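Local coordinates for selenium-binding protein (Sulfolobus tokodaii, PDB 2ECE) that is of unknown function but, as a beta-propeller of the selenium-binding protein family, may bind selenium, at residues Asp406-Lys420 against Ile431-Ser444. Sequence-based numbering, arbitrary orientation.
Sequences DNQFYPEGLKGWMVK and IDKEFFVDFGEARS
The outer beta hairpin of a propeller blade, strands 417-423 and 429-438, joins here with the turn that carries the chain into strand 443-449 of the next blade, which also holds the N-terminal strand 27-33. Trp417-Lys420 runs antiparallel to Phe435-Asp438, and Met418 and Val437 form a hydrogen-bonded pair, Met418 N to Val437 O 2.9 Å. On their face of the sheet the Met418 side chain, bent at its end (chi3 65°), brings CE to 4.0 Å from Phe435 CZ, in the plane of that ring at its edge; Val48 of the neighbouring blade packs on Met418 and Val437. On the other face Phe436 CZ meets Trp417 CB at 3.6 Å. Gly416 is held by both ends of the type II' turn Phe439-Ala442: its N donates to Ala442 O, while its O accepts from Phe439 N. Ser444 OG donates to Trp417 O at 2.8 Å, from above the carbonyl plane. Beyond the turn, Arg443 reaches extended past Leu414 to helix 403-409. Its NE bonds weakly to Leu414 O; its NH1 forms a salt bridge with Asp406 OD2 (3.1 Å), though the hydrogen bond within it is weak; Ser400 also holds OD2, and NH1 bonds to Ser403 O. The Asn407 amide stands almost perpendicular to the guanidinium (88°), and its OD1 takes Arg443 NH2 at 2.7 Å in the carbonyl plane.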
loop_
_atom_site.group_PDB
_atom_site.type_symbol
_atom_site.label_atom_id
_atom_site.label_comp_id
_atom_site.label_asym_id
_atom_site.label_seq_id
_atom_site.Cartn_x
_atom_site.Cartn_y
_atom_site.Cartn_z
ATOM N N ASP A 406 14.134 2.409 -6.639
ATOM C CA ASP A 406 13.757 3.119 -7.863
ATOM C C ASP A 406 15.029 3.313 -8.685
ATOM O O ASP A 406 15.072 3.042 -9.885
ATOM C CB ASP A 406 13.202 4.519 -7.564
ATOM C CG ASP A 406 11.865 4.497 -6.836
ATOM O OD1 ASP A 406 11.229 3.426 -6.751
ATOM O OD2 ASP A 406 11.455 5.578 -6.358
ATOM N N ASN A 407 16.061 3.793 -8.002
ATOM C CA ASN A 407 17.341 4.081 -8.624
ATOM C C ASN A 407 18.041 2.879 -9.247
ATOM O O ASN A 407 18.892 3.047 -10.117
ATOM C CB ASN A 407 18.257 4.765 -7.609
ATOM C CG ASN A 407 17.722 6.122 -7.170
ATOM O OD1 ASN A 407 16.790 6.662 -7.778
ATOM N ND2 ASN A 407 18.310 6.682 -6.113
ATOM N N GLN A 408 17.680 1.674 -8.825
ATOM C CA GLN A 408 18.294 0.474 -9.384
ATOM C C GLN A 408 17.573 -0.001 -10.635
ATOM O O GLN A 408 18.208 -0.367 -11.627
ATOM C CB GLN A 408 18.286 -0.663 -8.369
ATOM C CG GLN A 408 19.178 -0.454 -7.178
ATOM C CD GLN A 408 19.061 -1.596 -6.200
ATOM O OE1 GLN A 408 18.034 -1.755 -5.539
ATOM N NE2 GLN A 408 20.104 -2.413 -6.111
ATOM N N PHE A 409 16.245 -0.007 -10.583
ATOM C CA PHE A 409 15.453 -0.455 -11.720
ATOM C C PHE A 409 15.155 0.622 -12.757
ATOM O O PHE A 409 14.869 0.311 -13.913
ATOM C CB PHE A 409 14.152 -1.103 -11.237
ATOM C CG PHE A 409 14.361 -2.431 -10.555
ATOM C CD1 PHE A 409 14.634 -2.499 -9.189
ATOM C CD2 PHE A 409 14.330 -3.612 -11.295
ATOM C CE1 PHE A 409 14.872 -3.728 -8.568
ATOM C CE2 PHE A 409 14.566 -4.847 -10.688
ATOM C CZ PHE A 409 14.838 -4.906 -9.318
ATOM N N TYR A 410 15.211 1.882 -12.340
ATOM C CA TYR A 410 14.977 3.016 -13.236
ATOM C C TYR A 410 16.074 4.017 -12.884
ATOM O O TYR A 410 15.809 5.091 -12.343
ATOM C CB TYR A 410 13.581 3.609 -12.999
ATOM C CG TYR A 410 12.470 2.667 -13.423
ATOM C CD1 TYR A 410 12.130 2.516 -14.769
ATOM C CD2 TYR A 410 11.827 1.855 -12.490
ATOM C CE1 TYR A 410 11.189 1.573 -15.173
ATOM C CE2 TYR A 410 10.883 0.909 -12.883
ATOM C CZ TYR A 410 10.573 0.770 -14.225
ATOM O OH TYR A 410 9.677 -0.197 -14.620
ATOM N N PRO A 411 17.333 3.663 -13.198
ATOM C CA PRO A 411 18.521 4.478 -12.932
ATOM C C PRO A 411 18.568 5.844 -13.599
ATOM O O PRO A 411 19.290 6.726 -13.145
ATOM C CB PRO A 411 19.659 3.567 -13.382
ATOM C CG PRO A 411 19.055 2.862 -14.544
ATOM C CD PRO A 411 17.693 2.480 -14.004
ATOM N N GLU A 412 17.802 6.032 -14.667
ATOM C CA GLU A 412 17.801 7.317 -15.351
ATOM C C GLU A 412 17.134 8.406 -14.514
ATOM O O GLU A 412 17.248 9.590 -14.822
ATOM C CB GLU A 412 17.116 7.190 -16.712
ATOM C CG GLU A 412 17.822 6.216 -17.651
ATOM C CD GLU A 412 17.222 6.203 -19.044
ATOM O OE1 GLU A 412 17.001 7.302 -19.600
ATOM O OE2 GLU A 412 16.983 5.101 -19.586
ATOM N N GLY A 413 16.438 8.003 -13.455
ATOM C CA GLY A 413 15.786 8.971 -12.589
ATOM C C GLY A 413 14.269 8.944 -12.618
ATOM O O GLY A 413 13.643 9.534 -13.502
ATOM N N LEU A 414 13.675 8.269 -11.638
ATOM C CA LEU A 414 12.222 8.159 -11.555
ATOM C C LEU A 414 11.607 9.456 -11.072
ATOM O O LEU A 414 11.965 9.967 -10.010
ATOM C CB LEU A 414 11.828 7.021 -10.609
ATOM C CG LEU A 414 10.367 6.551 -10.588
ATOM C CD1 LEU A 414 10.334 5.091 -10.204
ATOM C CD2 LEU A 414 9.540 7.387 -9.623
ATOM N N LYS A 415 10.696 9.996 -11.875
ATOM C CA LYS A 415 9.996 11.226 -11.534
ATOM C C LYS A 415 8.529 10.860 -11.352
ATOM O O LYS A 415 7.949 10.127 -12.164
ATOM C CB LYS A 415 10.182 12.259 -12.645
ATOM C CG LYS A 415 11.631 12.738 -12.753
ATOM C CD LYS A 415 11.849 13.652 -13.940
ATOM C CE LYS A 415 13.320 14.038 -14.050
ATOM N NZ LYS A 415 13.578 14.861 -15.268
ATOM N N GLY A 416 7.930 11.374 -10.284
ATOM C CA GLY A 416 6.552 11.042 -9.978
ATOM C C GLY A 416 5.427 11.576 -10.836
ATOM O O GLY A 416 5.470 12.699 -11.354
ATOM N N TRP A 417 4.411 10.734 -10.988
ATOM C CA TRP A 417 3.202 11.081 -11.713
ATOM C C TRP A 417 2.032 10.355 -11.077
ATOM O O TRP A 417 2.213 9.476 -10.224
ATOM C CB TRP A 417 3.276 10.719 -13.220
ATOM C CG TRP A 417 3.842 9.356 -13.621
ATOM C CD1 TRP A 417 5.054 9.128 -14.217
ATOM C CD2 TRP A 417 3.196 8.069 -13.539
ATOM N NE1 TRP A 417 5.198 7.798 -14.518
ATOM C CE2 TRP A 417 4.076 7.123 -14.115
ATOM C CE3 TRP A 417 1.960 7.627 -13.043
ATOM C CZ2 TRP A 417 3.763 5.760 -14.207
ATOM C CZ3 TRP A 417 1.646 6.265 -13.134
ATOM C CH2 TRP A 417 2.547 5.351 -13.714
ATOM N N MET A 418 0.829 10.759 -11.458
ATOM C CA MET A 418 -0.370 10.096 -10.984
ATOM C C MET A 418 -1.284 9.996 -12.182
ATOM O O MET A 418 -1.612 10.996 -12.824
ATOM C CB MET A 418 -1.071 10.860 -9.867
ATOM C CG MET A 418 -2.377 10.170 -9.481
ATOM S SD MET A 418 -3.001 10.512 -7.842
ATOM C CE MET A 418 -3.333 12.224 -7.999
ATOM N N VAL A 419 -1.663 8.768 -12.488
ATOM C CA VAL A 419 -2.517 8.488 -13.619
ATOM C C VAL A 419 -3.871 7.994 -13.144
ATOM O O VAL A 419 -3.974 7.360 -12.085
ATOM C CB VAL A 419 -1.853 7.419 -14.512
ATOM C CG1 VAL A 419 -2.891 6.702 -15.357
ATOM C CG2 VAL A 419 -0.802 8.077 -15.399
ATOM N N LYS A 420 -4.910 8.302 -13.916
ATOM C CA LYS A 420 -6.246 7.845 -13.582
ATOM C C LYS A 420 -6.708 6.857 -14.640
ATOM O O LYS A 420 -6.523 7.078 -15.840
ATOM C CB LYS A 420 -7.245 9.001 -13.494
ATOM C CG LYS A 420 -8.655 8.499 -13.187
ATOM C CD LYS A 420 -9.621 9.589 -12.729
ATOM C CE LYS A 420 -10.251 10.353 -13.884
ATOM N NZ LYS A 420 -11.403 11.190 -13.416
ATOM N N ILE A 431 -7.190 3.998 -19.805
ATOM C CA ILE A 431 -6.419 5.095 -19.232
ATOM C C ILE A 431 -7.193 6.380 -19.496
ATOM O O ILE A 431 -7.585 6.645 -20.630
ATOM C CB ILE A 431 -5.037 5.241 -19.907
ATOM C CG1 ILE A 431 -4.228 3.956 -19.755
ATOM C CG2 ILE A 431 -4.282 6.403 -19.297
ATOM C CD1 ILE A 431 -2.990 3.916 -20.643
ATOM N N ASP A 432 -7.433 7.175 -18.464
ATOM C CA ASP A 432 -8.137 8.428 -18.683
ATOM C C ASP A 432 -7.122 9.329 -19.374
ATOM O O ASP A 432 -6.029 9.545 -18.856
ATOM C CB ASP A 432 -8.567 9.062 -17.364
ATOM C CG ASP A 432 -9.524 10.217 -17.568
ATOM O OD1 ASP A 432 -10.730 9.956 -17.750
ATOM O OD2 ASP A 432 -9.076 11.381 -17.565
ATOM N N LYS A 433 -7.480 9.842 -20.544
ATOM C CA LYS A 433 -6.587 10.702 -21.312
ATOM C C LYS A 433 -6.418 12.094 -20.708
ATOM O O LYS A 433 -5.310 12.629 -20.664
ATOM C CB LYS A 433 -7.107 10.833 -22.752
ATOM C CG LYS A 433 -6.232 11.686 -23.661
ATOM C CD LYS A 433 -7.014 12.164 -24.878
ATOM C CE LYS A 433 -6.166 13.053 -25.780
ATOM N NZ LYS A 433 -5.632 14.251 -25.061
ATOM N N GLU A 434 -7.516 12.669 -20.229
ATOM C CA GLU A 434 -7.507 14.015 -19.667
ATOM C C GLU A 434 -6.779 14.209 -18.335
ATOM O O GLU A 434 -6.061 15.196 -18.157
ATOM C CB GLU A 434 -8.944 14.523 -19.527
ATOM C CG GLU A 434 -9.849 14.149 -20.699
ATOM C CD GLU A 434 -10.447 12.756 -20.557
ATOM O OE1 GLU A 434 -11.339 12.571 -19.696
ATOM O OE2 GLU A 434 -10.024 11.842 -21.299
ATOM N N PHE A 435 -6.960 13.277 -17.402
ATOM C CA PHE A 435 -6.337 13.391 -16.082
ATOM C C PHE A 435 -4.847 13.054 -16.027
ATOM O O PHE A 435 -4.405 12.048 -16.580
ATOM C CB PHE A 435 -7.091 12.511 -15.072
ATOM C CG PHE A 435 -6.634 12.691 -13.652
ATOM C CD1 PHE A 435 -5.524 11.999 -13.166
ATOM C CD2 PHE A 435 -7.290 13.583 -12.809
ATOM C CE1 PHE A 435 -5.075 12.198 -11.851
ATOM C CE2 PHE A 435 -6.850 13.791 -11.498
ATOM C CZ PHE A 435 -5.741 13.098 -11.019
ATOM N N PHE A 436 -4.081 13.905 -15.350
ATOM C CA PHE A 436 -2.649 13.673 -15.190
ATOM C C PHE A 436 -2.001 14.657 -14.238
ATOM O O PHE A 436 -2.240 15.861 -14.306
ATOM C CB PHE A 436 -1.915 13.744 -16.535
ATOM C CG PHE A 436 -0.505 13.208 -16.479
ATOM C CD1 PHE A 436 0.593 14.064 -16.413
ATOM C CD2 PHE A 436 -0.284 11.841 -16.459
ATOM C CE1 PHE A 436 1.888 13.556 -16.327
ATOM C CE2 PHE A 436 1.003 11.320 -16.372
ATOM C CZ PHE A 436 2.091 12.176 -16.307
ATOM N N VAL A 437 -1.187 14.125 -13.335
ATOM C CA VAL A 437 -0.454 14.948 -12.400
ATOM C C VAL A 437 1.005 14.564 -12.565
ATOM O O VAL A 437 1.362 13.379 -12.523
ATOM C CB VAL A 437 -0.871 14.692 -10.936
ATOM C CG1 VAL A 437 -0.119 15.639 -10.014
ATOM C CG2 VAL A 437 -2.371 14.875 -10.784
ATOM N N ASP A 438 1.832 15.571 -12.797
ATOM C CA ASP A 438 3.264 15.394 -12.942
ATOM C C ASP A 438 3.833 16.072 -11.698
ATOM O O ASP A 438 3.639 17.268 -11.491
ATOM C CB ASP A 438 3.733 16.070 -14.236
ATOM C CG ASP A 438 5.161 16.564 -14.159
ATOM O OD1 ASP A 438 6.000 15.900 -13.513
ATOM O OD2 ASP A 438 5.442 17.619 -14.766
ATOM N N PHE A 439 4.512 15.302 -10.858
ATOM C CA PHE A 439 5.055 15.841 -9.617
ATOM C C PHE A 439 6.447 16.455 -9.748
ATOM O O PHE A 439 7.120 16.709 -8.745
ATOM C CB PHE A 439 5.037 14.744 -8.550
ATOM C CG PHE A 439 3.644 14.321 -8.149
ATOM C CD1 PHE A 439 2.888 15.104 -7.278
ATOM C CD2 PHE A 439 3.074 13.163 -8.670
ATOM C CE1 PHE A 439 1.586 14.740 -6.934
ATOM C CE2 PHE A 439 1.773 12.793 -8.330
ATOM C CZ PHE A 439 1.028 13.583 -7.461
ATOM N N GLY A 440 6.872 16.703 -10.985
ATOM C CA GLY A 440 8.177 17.309 -11.211
ATOM C C GLY A 440 9.334 16.389 -10.879
ATOM O O GLY A 440 9.478 15.336 -11.490
ATOM N N GLU A 441 10.162 16.780 -9.914
ATOM C CA GLU A 441 11.303 15.953 -9.523
ATOM C C GLU A 441 10.966 15.109 -8.294
ATOM O O GLU A 441 11.764 14.275 -7.863
ATOM C CB GLU A 441 12.523 16.832 -9.222
ATOM C CG GLU A 441 13.035 17.660 -10.402
ATOM C CD GLU A 441 13.584 16.810 -11.537
ATOM O OE1 GLU A 441 14.367 15.873 -11.263
ATOM O OE2 GLU A 441 13.244 17.083 -12.708
ATOM N N ALA A 442 9.786 15.338 -7.723
ATOM C CA ALA A 442 9.350 14.576 -6.554
ATOM C C ALA A 442 8.743 13.261 -7.038
ATOM O O ALA A 442 8.269 13.182 -8.169
ATOM C CB ALA A 442 8.312 15.373 -5.763
ATOM N N ARG A 443 8.764 12.236 -6.185
ATOM C CA ARG A 443 8.211 10.931 -6.536
ATOM C C ARG A 443 6.917 10.720 -5.752
ATOM O O ARG A 443 6.774 11.238 -4.645
ATOM C CB ARG A 443 9.223 9.823 -6.216
ATOM C CG ARG A 443 10.531 9.974 -6.992
ATOM C CD ARG A 443 11.557 8.907 -6.641
ATOM N NE ARG A 443 12.809 9.137 -7.356
ATOM C CZ ARG A 443 13.917 8.422 -7.185
ATOM N NH1 ARG A 443 13.935 7.418 -6.323
ATOM N NH2 ARG A 443 15.011 8.721 -7.872
ATOM N N SER A 444 5.983 9.958 -6.317
ATOM C CA SER A 444 4.694 9.733 -5.662
ATOM C C SER A 444 4.474 8.299 -5.188
ATOM O O SER A 444 4.906 7.346 -5.835
ATOM C CB SER A 444 3.563 10.153 -6.605
ATOM O OG SER A 444 3.715 9.549 -7.884
HETATM O O HOH W 1 14.899 11.055 -9.555
HETATM O O HOH W 2 6.538 12.596 -14.092
HETATM O O HOH W 3 -4.441 9.621 -16.550
#